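Long-range contacts in cellulosomal scaffoldin (Bacteroides cellulosolvens, PDB 2Y3N), which supplies a type II cohesin module that binds the dockerin of a family-48 glycoside hydrolase, and so probably docks the enzyme on the cellulosome scaffold: residues Y36-K41 and D145-F150; Y58-M63 and M79-L84; R73-D78 and Y95-A100; G128-T133 and P167-P172. One frame throughout, in Å; residues are numbered along the deposited sequence.

The four contacts lie in one cohesin module, and all reach the same curved mixed sheet. Contact 1 joins its central strands 33-41 and 147-151, and contacts 2 and 3, both on strand 76-80, are nested along the chain inside the loop it closes; their own segments alternate. Contact 4 follows contacts 2 and 3 in the chain and crosses contact 1. It adds the last strand, 169-172, to strand 129-134, which pairs with 33-41; Lys41 O probably accepts from Thr133 N at 2.7 Å. The centres of contacts 3 and 4 are about 34 Å apart, on opposite sides of the chain's centre. Contacts 1 to 3 touch the bound hydrolase chain, whereas contact 4 does not.

Contact 1: residues Y36-K41 and D145-F150; sequences YQFNIK and DGTMLF
Strand 36-41 and strand 147-150 run antiparallel, their axes 4.8 Å apart at closest and their directions at 177°, with Gln37-Met148 as the hydrogen-bonded pair between the non-hydrogen-bonded pairs Tyr36-Leu149 and Phe38-Thr147. Gln37 N gives to Met148 O at 2.9 Å, and Met148 N returns to Gln37 O at 3.0 Å, meeting that carbonyl almost end-on. A third bond, Asn39 N to Gly146 O at 2.9 Å, ties the turn just before the second strand. Gly146 has a positive phi there, and a side chain on it would collide with Asn39 O. The Phe38 ring lies beside Thr147, whose CG2 meets CE1 in the ring plane at 3.8 Å. One face of this ring is covered by Tyr36, CD1 3.5 Å above the plane and offset toward the rim. The chi1 of Tyr36, 71°, sets CG between the backbone N and the carbonyl carbon and leads its ring away from the second strand, which leaves CB to touch Leu149 CD2 at 3.8 Å. On the opposite face of the sheet Gln37 and Met148 lie side by side, the methionine bent at its end. The amide of Gln37 is gripped at both ends: NE2 gives to Asn90 of strand 88-95, and OE1 accepts from Met17 N of the hydrolase chain. This face belongs to the dockerin-binding surface of the cohesin, where Ala18 of the hydrolase chain packs on Met148. Strand 88-95 flanks strand 33-41, strand 156-157 borders 147-151, and Phe134 of strand 129-134 meets Phe38 edge-to-face.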
loop_
_atom_site.group_PDB
_atom_site.type_symbol
_atom_site.label_atom_id
_atom_site.label_comp_id
_atom_site.label_asym_id
_atom_site.label_seq_id
_atom_site.Cartn_x
_atom_site.Cartn_y
_atom_site.Cartn_z
ATOM N N TYR C 36 -4.999 -3.807 -1.144
ATOM C CA TYR C 36 -4.917 -2.574 -0.285
ATOM C C TYR C 36 -4.111 -1.533 -1.038
ATOM O O TYR C 36 -3.411 -1.859 -1.957
ATOM C CB TYR C 36 -4.153 -2.926 0.999
ATOM C CG TYR C 36 -2.679 -3.142 0.749
ATOM C CD1 TYR C 36 -1.786 -2.038 0.740
ATOM C CD2 TYR C 36 -2.191 -4.368 0.413
ATOM C CE1 TYR C 36 -0.456 -2.193 0.461
ATOM C CE2 TYR C 36 -0.845 -4.556 0.192
ATOM C CZ TYR C 36 0.009 -3.453 0.199
ATOM O OH TYR C 36 1.325 -3.611 -0.075
ATOM N N GLN C 37 -4.233 -0.282 -0.648
ATOM C CA GLN C 37 -3.240 0.710 -1.068
ATOM C C GLN C 37 -3.046 1.567 0.169
ATOM O O GLN C 37 -4.020 1.867 0.859
ATOM C CB GLN C 37 -3.746 1.534 -2.254
ATOM C CG GLN C 37 -3.054 2.932 -2.406
ATOM C CD GLN C 37 -3.489 3.665 -3.674
ATOM O OE1 GLN C 37 -4.582 3.411 -4.209
ATOM N NE2 GLN C 37 -2.631 4.589 -4.163
ATOM N N PHE C 38 -1.795 1.961 0.407
ATOM C CA PHE C 38 -1.455 2.847 1.505
ATOM C C PHE C 38 -0.776 4.097 0.961
ATOM O O PHE C 38 -0.071 3.989 -0.019
ATOM C CB PHE C 38 -0.454 2.180 2.490
ATOM C CG PHE C 38 -1.014 0.958 3.211
ATOM C CD1 PHE C 38 -2.315 0.957 3.711
ATOM C CD2 PHE C 38 -0.221 -0.171 3.374
ATOM C CE1 PHE C 38 -2.839 -0.131 4.355
ATOM C CE2 PHE C 38 -0.777 -1.359 4.030
ATOM C CZ PHE C 38 -2.071 -1.296 4.524
ATOM N N ASN C 39 -1.004 5.243 1.640
ATOM C CA ASN C 39 -0.126 6.363 1.621
ATOM C C ASN C 39 0.458 6.569 3.014
ATOM O O ASN C 39 -0.287 6.789 3.953
ATOM C CB ASN C 39 -0.875 7.619 1.169
ATOM C CG ASN C 39 -1.157 7.641 -0.355
ATOM O OD1 ASN C 39 -0.844 6.675 -1.101
ATOM N ND2 ASN C 39 -1.704 8.758 -0.826
ATOM N N ILE C 40 1.802 6.559 3.089
ATOM C CA ILE C 40 2.538 6.561 4.323
ATOM C C ILE C 40 3.580 7.706 4.306
ATOM O O ILE C 40 4.491 7.724 3.472
ATOM C CB ILE C 40 3.255 5.172 4.586
ATOM C CG1 ILE C 40 2.221 4.040 4.623
ATOM C CG2 ILE C 40 3.990 5.240 5.931
ATOM C CD1 ILE C 40 2.903 2.586 4.814
ATOM N N LYS C 41 3.365 8.679 5.192
ATOM C CA LYS C 41 4.254 9.807 5.326
ATOM C C LYS C 41 5.318 9.453 6.363
ATOM O O LYS C 41 4.981 8.959 7.490
ATOM C CB LYS C 41 3.451 11.036 5.818
ATOM C CG LYS C 41 4.403 12.210 6.324
ATOM C CD LYS C 41 4.477 13.244 5.216
ATOM C CE LYS C 41 5.557 14.336 5.429
ATOM N NZ LYS C 41 6.991 13.886 5.081
ATOM N N ASP C 145 -7.599 8.284 6.085
ATOM C CA ASP C 145 -6.359 7.950 6.779
ATOM C C ASP C 145 -5.419 7.127 5.927
ATOM O O ASP C 145 -4.814 6.149 6.412
ATOM C CB ASP C 145 -6.626 7.225 8.138
ATOM C CG ASP C 145 -7.369 8.105 9.132
ATOM O OD1 ASP C 145 -7.107 9.316 9.099
ATOM O OD2 ASP C 145 -8.216 7.595 9.948
ATOM N N GLY C 146 -5.305 7.517 4.651
ATOM C CA GLY C 146 -4.257 6.975 3.813
ATOM C C GLY C 146 -4.400 5.485 3.482
ATOM O O GLY C 146 -3.403 4.819 3.185
ATOM N N THR C 147 -5.632 4.973 3.559
ATOM C CA THR C 147 -5.832 3.525 3.490
ATOM C C THR C 147 -7.045 3.197 2.652
ATOM O O THR C 147 -8.132 3.744 2.862
ATOM C CB THR C 147 -6.022 2.901 4.922
ATOM O OG1 THR C 147 -4.846 3.125 5.703
ATOM C CG2 THR C 147 -6.214 1.442 4.823
ATOM N N MET C 148 -6.868 2.314 1.684
ATOM C CA MET C 148 -7.959 1.756 1.011
ATOM C C MET C 148 -7.818 0.237 1.060
ATOM O O MET C 148 -6.772 -0.284 0.756
ATOM C CB MET C 148 -8.019 2.266 -0.441
ATOM C CG MET C 148 -8.022 3.775 -0.515
ATOM S SD MET C 148 -7.838 4.467 -2.153
ATOM C CE MET C 148 -9.098 3.666 -3.008
ATOM N N LEU C 149 -8.913 -0.440 1.389
ATOM C CA LEU C 149 -8.956 -1.914 1.446
ATOM C C LEU C 149 -10.072 -2.467 0.569
ATOM O O LEU C 149 -11.115 -1.847 0.429
ATOM C CB LEU C 149 -9.144 -2.390 2.900
ATOM C CG LEU C 149 -8.191 -1.891 3.963
ATOM C CD1 LEU C 149 -8.581 -2.539 5.363
ATOM C CD2 LEU C 149 -6.728 -2.204 3.651
ATOM N N PHE C 150 -9.859 -3.645 -0.021
ATOM C CA PHE C 150 -10.857 -4.158 -0.938
ATOM C C PHE C 150 -11.182 -5.614 -0.667
ATOM O O PHE C 150 -10.367 -6.319 -0.029
ATOM C CB PHE C 150 -10.397 -3.970 -2.374
ATOM C CG PHE C 150 -10.081 -2.545 -2.713
ATOM C CD1 PHE C 150 -8.828 -2.003 -2.410
ATOM C CD2 PHE C 150 -11.030 -1.751 -3.348
ATOM C CE1 PHE C 150 -8.531 -0.675 -2.708
ATOM C CE2 PHE C 150 -10.745 -0.377 -3.675
ATOM C CZ PHE C 150 -9.488 0.144 -3.351
#

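Contact 2: residues Y58-M63 and M79-L84; sequences YTDSTM and MSKHNL
His82 and Tyr58 meet with their ring planes 39° apart, an oblique aromatic pair beside a type I beta turn, Thr59 to Thr62, which hydrogen bonds tie to the end of strand 76-80 and the residues after it in the cohesin beta-sandwich. Tyr58 CD2 lies 3.7 Å from His82 NE2. Thr62 CG2 covers one face of the phenol ring, over its centre, and Leu84 CD2 reaches Tyr58 CB at 3.9 Å. The other branch of Leu84, CD1, presses against the peptide carbon Thr59 C. Two bonds reach turn carbonyls: backbone His82 N gives to Asp60 O at 2.9 Å, and side-chain Ser80 OG, set between its own backbone N and carbonyl carbon (chi1 42°), gives to Ser61 O at 2.7 Å from well above that carbonyl plane. Met79 and Lys81 point away from the turn, and Ala57 and Phe60 of the hydrolase chain pack on them at the dockerin interface. The imidazole is fixed in rotation from two ends: ND1 is bonded to Asn90 N, consistent with a neutral ring protonated at NE2, while NE2 gives to Thr62 O at 2.6 Å, a nearly straight bond close to the ring plane and in the carbonyl plane.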
loop_
_atom_site.group_PDB
_atom_site.type_symbol
_atom_site.label_atom_id
_atom_site.label_comp_id
_atom_site.label_asym_id
_atom_site.label_seq_id
_atom_site.Cartn_x
_atom_site.Cartn_y
_atom_site.Cartn_z
ATOM N N TYR C 58 15.316 3.227 -1.781
ATOM C CA TYR C 58 14.137 3.175 -2.638
ATOM C C TYR C 58 14.360 4.057 -3.850
ATOM O O TYR C 58 15.078 5.049 -3.777
ATOM C CB TYR C 58 12.881 3.696 -1.899
ATOM C CG TYR C 58 12.089 2.697 -1.040
ATOM C CD1 TYR C 58 12.707 1.693 -0.278
ATOM C CD2 TYR C 58 10.681 2.741 -1.053
ATOM C CE1 TYR C 58 11.942 0.743 0.487
ATOM C CE2 TYR C 58 9.936 1.856 -0.279
ATOM C CZ TYR C 58 10.545 0.880 0.473
ATOM O OH TYR C 58 9.704 0.036 1.199
ATOM N N THR C 59 13.799 3.659 -4.986
ATOM C CA THR C 59 13.498 4.583 -6.065
ATOM C C THR C 59 11.970 4.857 -5.942
ATOM O O THR C 59 11.282 4.256 -5.081
ATOM C CB THR C 59 13.826 4.013 -7.479
ATOM O OG1 THR C 59 12.996 2.872 -7.798
ATOM C CG2 THR C 59 15.335 3.663 -7.616
ATOM N N ASP C 60 11.449 5.715 -6.816
ATOM C CA ASP C 60 10.008 5.954 -6.819
ATOM C C ASP C 60 9.124 4.757 -7.195
ATOM O O ASP C 60 7.902 4.827 -7.034
ATOM C CB ASP C 60 9.656 7.206 -7.658
ATOM C CG ASP C 60 10.214 7.160 -9.061
ATOM O OD1 ASP C 60 10.453 6.038 -9.588
ATOM O OD2 ASP C 60 10.402 8.247 -9.681
ATOM N N SER C 61 9.705 3.651 -7.668
ATOM C CA SER C 61 8.902 2.536 -8.033
ATOM C C SER C 61 9.107 1.340 -7.079
ATOM O O SER C 61 8.560 0.289 -7.320
ATOM C CB SER C 61 9.213 2.119 -9.461
ATOM O OG SER C 61 9.074 3.258 -10.293
ATOM N N THR C 62 9.875 1.509 -6.013
ATOM C CA THR C 62 10.220 0.385 -5.177
ATOM C C THR C 62 9.018 -0.168 -4.431
ATOM O O THR C 62 8.243 0.603 -3.806
ATOM C CB THR C 62 11.355 0.734 -4.175
ATOM O OG1 THR C 62 12.509 1.084 -4.916
ATOM C CG2 THR C 62 11.725 -0.470 -3.248
ATOM N N MET C 63 8.873 -1.493 -4.494
ATOM C CA MET C 63 7.881 -2.215 -3.692
ATOM C C MET C 63 8.447 -2.713 -2.360
ATOM O O MET C 63 9.460 -3.374 -2.328
ATOM C CB MET C 63 7.324 -3.398 -4.509
ATOM C CG MET C 63 5.980 -3.916 -4.014
ATOM S SD MET C 63 4.619 -2.643 -3.995
ATOM C CE MET C 63 3.518 -3.522 -2.864
ATOM N N MET C 79 1.593 -2.178 -7.170
ATOM C CA MET C 79 1.541 -0.807 -7.688
ATOM C C MET C 79 2.400 0.043 -6.739
ATOM O O MET C 79 2.305 -0.077 -5.524
ATOM C CB MET C 79 0.111 -0.260 -7.698
ATOM C CG MET C 79 -0.882 -1.003 -8.709
ATOM S SD MET C 79 -0.739 -0.406 -10.449
ATOM C CE MET C 79 -1.378 -1.917 -11.215
ATOM N N SER C 80 3.257 0.896 -7.295
ATOM C CA SER C 80 3.979 1.860 -6.417
ATOM C C SER C 80 4.410 3.080 -7.155
ATOM O O SER C 80 4.953 3.004 -8.260
ATOM C CB SER C 80 5.210 1.279 -5.708
ATOM O OG SER C 80 5.940 0.478 -6.595
ATOM N N LYS C 81 4.204 4.213 -6.518
ATOM C CA LYS C 81 4.749 5.475 -7.086
ATOM C C LYS C 81 4.939 6.386 -5.939
ATOM O O LYS C 81 3.993 7.087 -5.565
ATOM C CB LYS C 81 3.753 6.111 -8.046
ATOM C CG LYS C 81 4.311 7.334 -8.835
ATOM C CD LYS C 81 5.535 6.930 -9.667
ATOM C CE LYS C 81 6.117 8.131 -10.450
ATOM N NZ LYS C 81 5.369 8.398 -11.718
ATOM N N HIS C 82 6.127 6.398 -5.377
ATOM C CA HIS C 82 6.412 7.287 -4.227
ATOM C C HIS C 82 6.748 8.697 -4.586
ATOM O O HIS C 82 6.979 9.015 -5.762
ATOM C CB HIS C 82 7.556 6.701 -3.442
ATOM C CG HIS C 82 7.411 5.211 -3.272
ATOM N ND1 HIS C 82 6.293 4.637 -2.704
ATOM C CD2 HIS C 82 8.269 4.197 -3.560
ATOM C CE1 HIS C 82 6.454 3.332 -2.662
ATOM N NE2 HIS C 82 7.643 3.034 -3.184
ATOM N N ASN C 83 6.702 9.543 -3.552
ATOM C CA ASN C 83 7.296 10.853 -3.580
ATOM C C ASN C 83 8.323 10.911 -2.484
ATOM O O ASN C 83 8.051 11.388 -1.388
ATOM C CB ASN C 83 6.238 11.942 -3.363
ATOM C CG ASN C 83 6.778 13.321 -3.592
ATOM O OD1 ASN C 83 7.976 13.616 -3.351
ATOM N ND2 ASN C 83 5.906 14.199 -4.041
ATOM N N LEU C 84 9.518 10.444 -2.814
ATOM C CA LEU C 84 10.616 10.327 -1.851
ATOM C C LEU C 84 11.178 11.649 -1.368
ATOM O O LEU C 84 11.509 11.788 -0.200
ATOM C CB LEU C 84 11.762 9.454 -2.434
ATOM C CG LEU C 84 11.309 8.045 -2.836
ATOM C CD1 LEU C 84 12.376 7.425 -3.679
ATOM C CD2 LEU C 84 11.003 7.155 -1.599
#

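Contact 3: residues R73-D78 and Y95-A100; sequences RFNATD and YMNLSA
Phe74 and Tyr95 form a T-shaped aromatic contact where the loop leading into strand 76-80 meets the end of strand 88-95, just before helix 98-104. The planes stand at 89°, with the edge of Phe74 directed at the face of Tyr95. Phe74 CD2 sits 3.7 Å above the Tyr95 ring plane, over its centre, while CB makes an off-centre CH-pi contact with the same ring, and Ala76 CB meets the ring edge at CD1, 3.8 Å away. The far edge of Phe74 runs to the helix, where CD1 touches Ala100 CB at 4.2 Å. Tyr95 OH is hydrogen-bonded to Glu108 OE2 and to Gly72 N. Replacing Tyr95 with an alanine would probably leave the Phe74 edge without a face to point at and Glu108 without its phenolic partner. In the backbone, Ala76 and Tyr95 are an antiparallel non-hydrogen-bonded pair, Asn97 N gives to Phe74 O at 2.9 Å, and Met96 N gives to Asn75 O at 2.9 Å. That last oxygen takes Thr77 OG1 as well, at 2.8 Å, from the opposite face of its plane. In this cohesin an inverse gamma turn centred on Asn97 leads from the strand end into the short helix. Asn97 is also the N-cap, its OD1 accepting from Ala100 N at 3.1 Å. Met96 sends CG anti to its backbone N (chi1 -164°) and then bends, which brings CE to Thr77 OG1 at 3.5 Å. Asn75 OD1 bonds to Ser50 of the hydrolase chain, whose Phe27 packs on Asn75 and Asn97 at the dockerin interface.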
loop_
_atom_site.group_PDB
_atom_site.type_symbol
_atom_site.label_atom_id
_atom_site.label_comp_id
_atom_site.label_asym_id
_atom_site.label_seq_id
_atom_site.Cartn_x
_atom_site.Cartn_y
_atom_site.Cartn_z
ATOM N N ARG C 73 -1.557 -17.468 -6.194
ATOM C CA ARG C 73 -1.460 -17.294 -7.665
ATOM C C ARG C 73 -2.767 -16.777 -8.271
ATOM O O ARG C 73 -3.386 -17.473 -9.071
ATOM C CB ARG C 73 -1.103 -18.630 -8.320
ATOM C CG ARG C 73 0.277 -19.215 -7.917
ATOM C CD ARG C 73 0.949 -19.733 -9.177
ATOM N NE ARG C 73 2.001 -20.691 -8.903
ATOM C CZ ARG C 73 2.758 -21.238 -9.844
ATOM N NH1 ARG C 73 2.570 -20.935 -11.129
ATOM N NH2 ARG C 73 3.692 -22.098 -9.494
ATOM N N PHE C 74 -3.264 -15.619 -7.832
ATOM C CA PHE C 74 -4.486 -15.063 -8.394
ATOM C C PHE C 74 -4.119 -13.764 -9.138
ATOM O O PHE C 74 -4.783 -12.738 -8.997
ATOM C CB PHE C 74 -5.565 -14.855 -7.291
ATOM C CG PHE C 74 -5.841 -16.096 -6.475
ATOM C CD1 PHE C 74 -6.349 -17.265 -7.079
ATOM C CD2 PHE C 74 -5.564 -16.129 -5.125
ATOM C CE1 PHE C 74 -6.590 -18.379 -6.309
ATOM C CE2 PHE C 74 -5.800 -17.267 -4.366
ATOM C CZ PHE C 74 -6.264 -18.386 -4.963
ATOM N N ASN C 75 -3.092 -13.858 -9.967
ATOM C CA ASN C 75 -2.447 -12.683 -10.630
ATOM C C ASN C 75 -2.173 -11.546 -9.623
ATOM O O ASN C 75 -2.739 -10.396 -9.738
ATOM C CB ASN C 75 -3.254 -12.173 -11.824
ATOM C CG ASN C 75 -3.326 -13.167 -12.961
ATOM O OD1 ASN C 75 -2.754 -12.926 -14.030
ATOM N ND2 ASN C 75 -4.039 -14.261 -12.763
ATOM N N ALA C 76 -1.373 -11.872 -8.625
ATOM C CA ALA C 76 -1.072 -10.920 -7.491
ATOM C C ALA C 76 -0.165 -9.846 -8.039
ATOM O O ALA C 76 0.941 -10.154 -8.517
ATOM C CB ALA C 76 -0.437 -11.617 -6.328
ATOM N N THR C 77 -0.632 -8.584 -8.024
ATOM C CA THR C 77 0.066 -7.529 -8.779
ATOM C C THR C 77 0.383 -6.314 -7.866
ATOM O O THR C 77 -0.445 -5.965 -7.005
ATOM C CB THR C 77 -0.804 -7.083 -9.941
ATOM O OG1 THR C 77 -1.283 -8.240 -10.684
ATOM C CG2 THR C 77 -0.016 -6.150 -10.897
ATOM N N ASP C 78 1.571 -5.712 -8.072
ATOM C CA ASP C 78 1.996 -4.537 -7.254
ATOM C C ASP C 78 1.771 -3.244 -7.959
ATOM O O ASP C 78 1.760 -3.175 -9.207
ATOM C CB ASP C 78 3.502 -4.656 -6.890
ATOM C CG ASP C 78 3.805 -5.860 -6.075
ATOM O OD1 ASP C 78 2.943 -6.244 -5.289
ATOM O OD2 ASP C 78 4.911 -6.419 -6.236
ATOM N N TYR C 95 -5.010 -9.030 -5.564
ATOM C CA TYR C 95 -5.258 -10.216 -6.475
ATOM C C TYR C 95 -6.043 -9.669 -7.634
ATOM O O TYR C 95 -7.169 -9.137 -7.458
ATOM C CB TYR C 95 -5.999 -11.280 -5.713
ATOM C CG TYR C 95 -5.200 -12.039 -4.716
ATOM C CD1 TYR C 95 -3.871 -12.437 -4.988
ATOM C CD2 TYR C 95 -5.794 -12.458 -3.507
ATOM C CE1 TYR C 95 -3.170 -13.231 -4.104
ATOM C CE2 TYR C 95 -5.097 -13.251 -2.621
ATOM C CZ TYR C 95 -3.800 -13.643 -2.930
ATOM O OH TYR C 95 -3.136 -14.403 -2.060
ATOM N N MET C 96 -5.429 -9.611 -8.818
ATOM C CA MET C 96 -6.114 -9.088 -9.952
ATOM C C MET C 96 -7.180 -10.060 -10.461
ATOM O O MET C 96 -8.242 -9.627 -10.952
ATOM C CB MET C 96 -5.148 -8.780 -11.092
ATOM C CG MET C 96 -5.729 -7.922 -12.089
ATOM S SD MET C 96 -5.309 -6.266 -11.615
ATOM C CE MET C 96 -3.630 -6.198 -12.190
ATOM N N ASN C 97 -6.924 -11.370 -10.356
ATOM C CA ASN C 97 -7.918 -12.330 -10.816
ATOM C C ASN C 97 -8.930 -12.594 -9.682
ATOM O O ASN C 97 -8.856 -13.624 -8.996
ATOM C CB ASN C 97 -7.260 -13.633 -11.243
ATOM C CG ASN C 97 -8.216 -14.545 -12.008
ATOM O OD1 ASN C 97 -9.444 -14.418 -11.925
ATOM N ND2 ASN C 97 -7.649 -15.519 -12.708
ATOM N N LEU C 98 -9.816 -11.619 -9.466
ATOM C CA LEU C 98 -10.797 -11.678 -8.398
ATOM C C LEU C 98 -11.716 -12.861 -8.495
ATOM O O LEU C 98 -11.911 -13.559 -7.510
ATOM C CB LEU C 98 -11.609 -10.362 -8.314
ATOM C CG LEU C 98 -10.716 -9.146 -8.022
ATOM C CD1 LEU C 98 -11.541 -7.895 -8.144
ATOM C CD2 LEU C 98 -10.082 -9.259 -6.612
ATOM N N SER C 99 -12.207 -13.170 -9.703
ATOM C CA SER C 99 -13.140 -14.285 -9.843
ATOM C C SER C 99 -12.492 -15.599 -9.428
ATOM O O SER C 99 -13.134 -16.438 -8.785
ATOM C CB SER C 99 -13.755 -14.391 -11.265
ATOM O OG SER C 99 -12.710 -14.522 -12.208
ATOM N N ALA C 100 -11.230 -15.785 -9.790
ATOM C CA ALA C 100 -10.543 -17.006 -9.364
ATOM C C ALA C 100 -10.260 -17.014 -7.860
ATOM O O ALA C 100 -10.267 -18.057 -7.226
ATOM C CB ALA C 100 -9.244 -17.179 -10.144
#

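Contact 4: residues G128-T133 and P167-P172; sequences GIKLAT and PGLIYP
Ile170 lies alongside Ile129, both pointing to the same face of the sheet, with their CG1 atoms 3.9 Å apart. The two residues form the antiparallel hydrogen-bonded pair at which the last strand of the cohesin sandwich, 169-172, joins the edge of strand 129-134. In each, CG1 stands between the backbone N and the carbonyl carbon (chi1 57° and 59°), a matched setting that brings these branches together. Ile170 also crosses Leu131, CD1 against CD1 at 4.0 Å, and turns inward to Leu47 and Ile10 of the facing sheet. Cutting Ile170 back to an alanine would probably open a gap between Ile129 and Leu131 and strip Leu47 of part of its cover. Ile129 N and Ile170 N each give to the other's carbonyl oxygen, the latter bond measuring 2.9 Å, and Leu131 N gives to Gly168 O at 3.0 Å. Just before strand 129-134, Gly128 passes close to the Tyr171 ring, its CA 3.7 Å from CD1; a CB there would strike the ring. Lys130 starts away from its partner strand but bends at chi2 and chi3, crossing Leu169 and laying its methylenes by CD2. Its NZ thereby reaches Pro167 O at 2.7 Å. The Pro167 ring leans on Ala132, with CD 3.3 Å from Ala132 O. Pro167 O and Ala132 O each accept from one water, which takes a bond from Thr133 OG1 in turn; its bond to Ala132 O is the shortest, 2.6 Å from the water oxygen.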
loop_
_atom_site.group_PDB
_atom_site.type_symbol
_atom_site.label_atom_id
_atom_site.label_comp_id
_atom_site.label_asym_id
_atom_site.label_seq_id
_atom_site.Cartn_x
_atom_site.Cartn_y
_atom_site.Cartn_z
ATOM N N GLY C 128 11.478 11.294 20.829
ATOM C CA GLY C 128 10.932 10.331 19.873
ATOM C C GLY C 128 10.330 10.976 18.640
ATOM O O GLY C 128 9.991 12.186 18.651
ATOM N N ILE C 129 10.164 10.178 17.578
ATOM C CA ILE C 129 9.325 10.565 16.481
ATOM C C ILE C 129 8.347 9.452 16.100
ATOM O O ILE C 129 8.606 8.260 16.280
ATOM C CB ILE C 129 10.120 11.041 15.180
ATOM C CG1 ILE C 129 11.091 9.945 14.691
ATOM C CG2 ILE C 129 10.846 12.413 15.458
ATOM C CD1 ILE C 129 11.542 10.046 13.171
ATOM N N LYS C 130 7.225 9.842 15.506
ATOM C CA LYS C 130 6.333 8.814 14.985
ATOM C C LYS C 130 7.130 8.196 13.841
ATOM O O LYS C 130 7.782 8.907 13.065
ATOM C CB LYS C 130 4.990 9.425 14.542
ATOM C CG LYS C 130 4.052 9.891 15.733
ATOM C CD LYS C 130 3.450 8.673 16.511
ATOM C CE LYS C 130 1.899 8.751 16.674
ATOM N NZ LYS C 130 1.250 7.390 16.972
ATOM N N LEU C 131 7.144 6.881 13.763
ATOM C CA LEU C 131 7.978 6.232 12.711
ATOM C C LEU C 131 7.442 6.605 11.312
ATOM O O LEU C 131 8.200 6.814 10.345
ATOM C CB LEU C 131 7.923 4.735 12.887
ATOM C CG LEU C 131 8.723 3.934 11.873
ATOM C CD1 LEU C 131 10.187 4.359 11.843
ATOM C CD2 LEU C 131 8.642 2.422 12.264
ATOM N N ALA C 132 6.109 6.635 11.221
ATOM C CA ALA C 132 5.428 7.018 10.018
ATOM C C ALA C 132 3.984 7.261 10.294
ATOM O O ALA C 132 3.453 6.913 11.434
ATOM C CB ALA C 132 5.596 5.921 8.937
ATOM N N THR C 133 3.322 7.882 9.312
ATOM C CA THR C 133 1.865 8.111 9.454
ATOM C C THR C 133 1.078 7.715 8.237
ATOM O O THR C 133 1.399 8.119 7.172
ATOM C CB THR C 133 1.602 9.611 9.814
ATOM O OG1 THR C 133 2.285 9.846 11.038
ATOM C CG2 THR C 133 0.075 9.918 10.005
ATOM N N PRO C 167 1.240 3.955 13.341
ATOM C CA PRO C 167 2.481 3.531 14.006
ATOM C C PRO C 167 2.838 4.398 15.236
ATOM O O PRO C 167 2.436 5.571 15.333
ATOM C CB PRO C 167 3.537 3.726 12.914
ATOM C CG PRO C 167 2.754 3.490 11.624
ATOM C CD PRO C 167 1.503 4.318 11.920
ATOM N N GLY C 168 3.525 3.809 16.200
ATOM C CA GLY C 168 3.978 4.572 17.372
ATOM C C GLY C 168 5.328 5.211 17.136
ATOM O O GLY C 168 5.748 5.497 16.005
ATOM N N LEU C 169 6.020 5.455 18.229
ATOM C CA LEU C 169 7.224 6.215 18.211
ATOM C C LEU C 169 8.413 5.320 18.184
ATOM O O LEU C 169 8.386 4.219 18.747
ATOM C CB LEU C 169 7.320 7.158 19.440
ATOM C CG LEU C 169 6.148 8.135 19.710
ATOM C CD1 LEU C 169 6.112 8.483 21.154
ATOM C CD2 LEU C 169 6.286 9.404 18.943
ATOM N N ILE C 170 9.474 5.846 17.574
ATOM C CA ILE C 170 10.858 5.327 17.782
ATOM C C ILE C 170 11.746 6.326 18.567
ATOM O O ILE C 170 11.455 7.541 18.558
ATOM C CB ILE C 170 11.535 4.904 16.458
ATOM C CG1 ILE C 170 11.595 6.121 15.492
ATOM C CG2 ILE C 170 10.666 3.748 15.798
ATOM C CD1 ILE C 170 12.666 6.033 14.430
ATOM N N TYR C 171 12.797 5.805 19.239
ATOM C CA TYR C 171 13.676 6.625 20.095
ATOM C C TYR C 171 15.127 6.326 19.784
ATOM O O TYR C 171 15.426 5.257 19.221
ATOM C CB TYR C 171 13.398 6.296 21.581
ATOM C CG TYR C 171 11.976 6.550 22.009
ATOM C CD1 TYR C 171 11.601 7.816 22.469
ATOM C CD2 TYR C 171 10.998 5.513 21.977
ATOM C CE1 TYR C 171 10.320 8.050 22.882
ATOM C CE2 TYR C 171 9.685 5.750 22.423
ATOM C CZ TYR C 171 9.370 7.012 22.857
ATOM O OH TYR C 171 8.095 7.273 23.272
ATOM N N PRO C 172 16.038 7.251 20.118
ATOM C CA PRO C 172 17.443 7.011 19.868
ATOM C C PRO C 172 17.964 5.959 20.870
ATOM O O PRO C 172 17.473 5.901 22.001
ATOM C CB PRO C 172 18.052 8.398 20.152
ATOM C CG PRO C 172 17.175 8.955 21.216
ATOM C CD PRO C 172 15.824 8.570 20.801
HETATM O O HOH W 1 1.959 7.830 13.381
#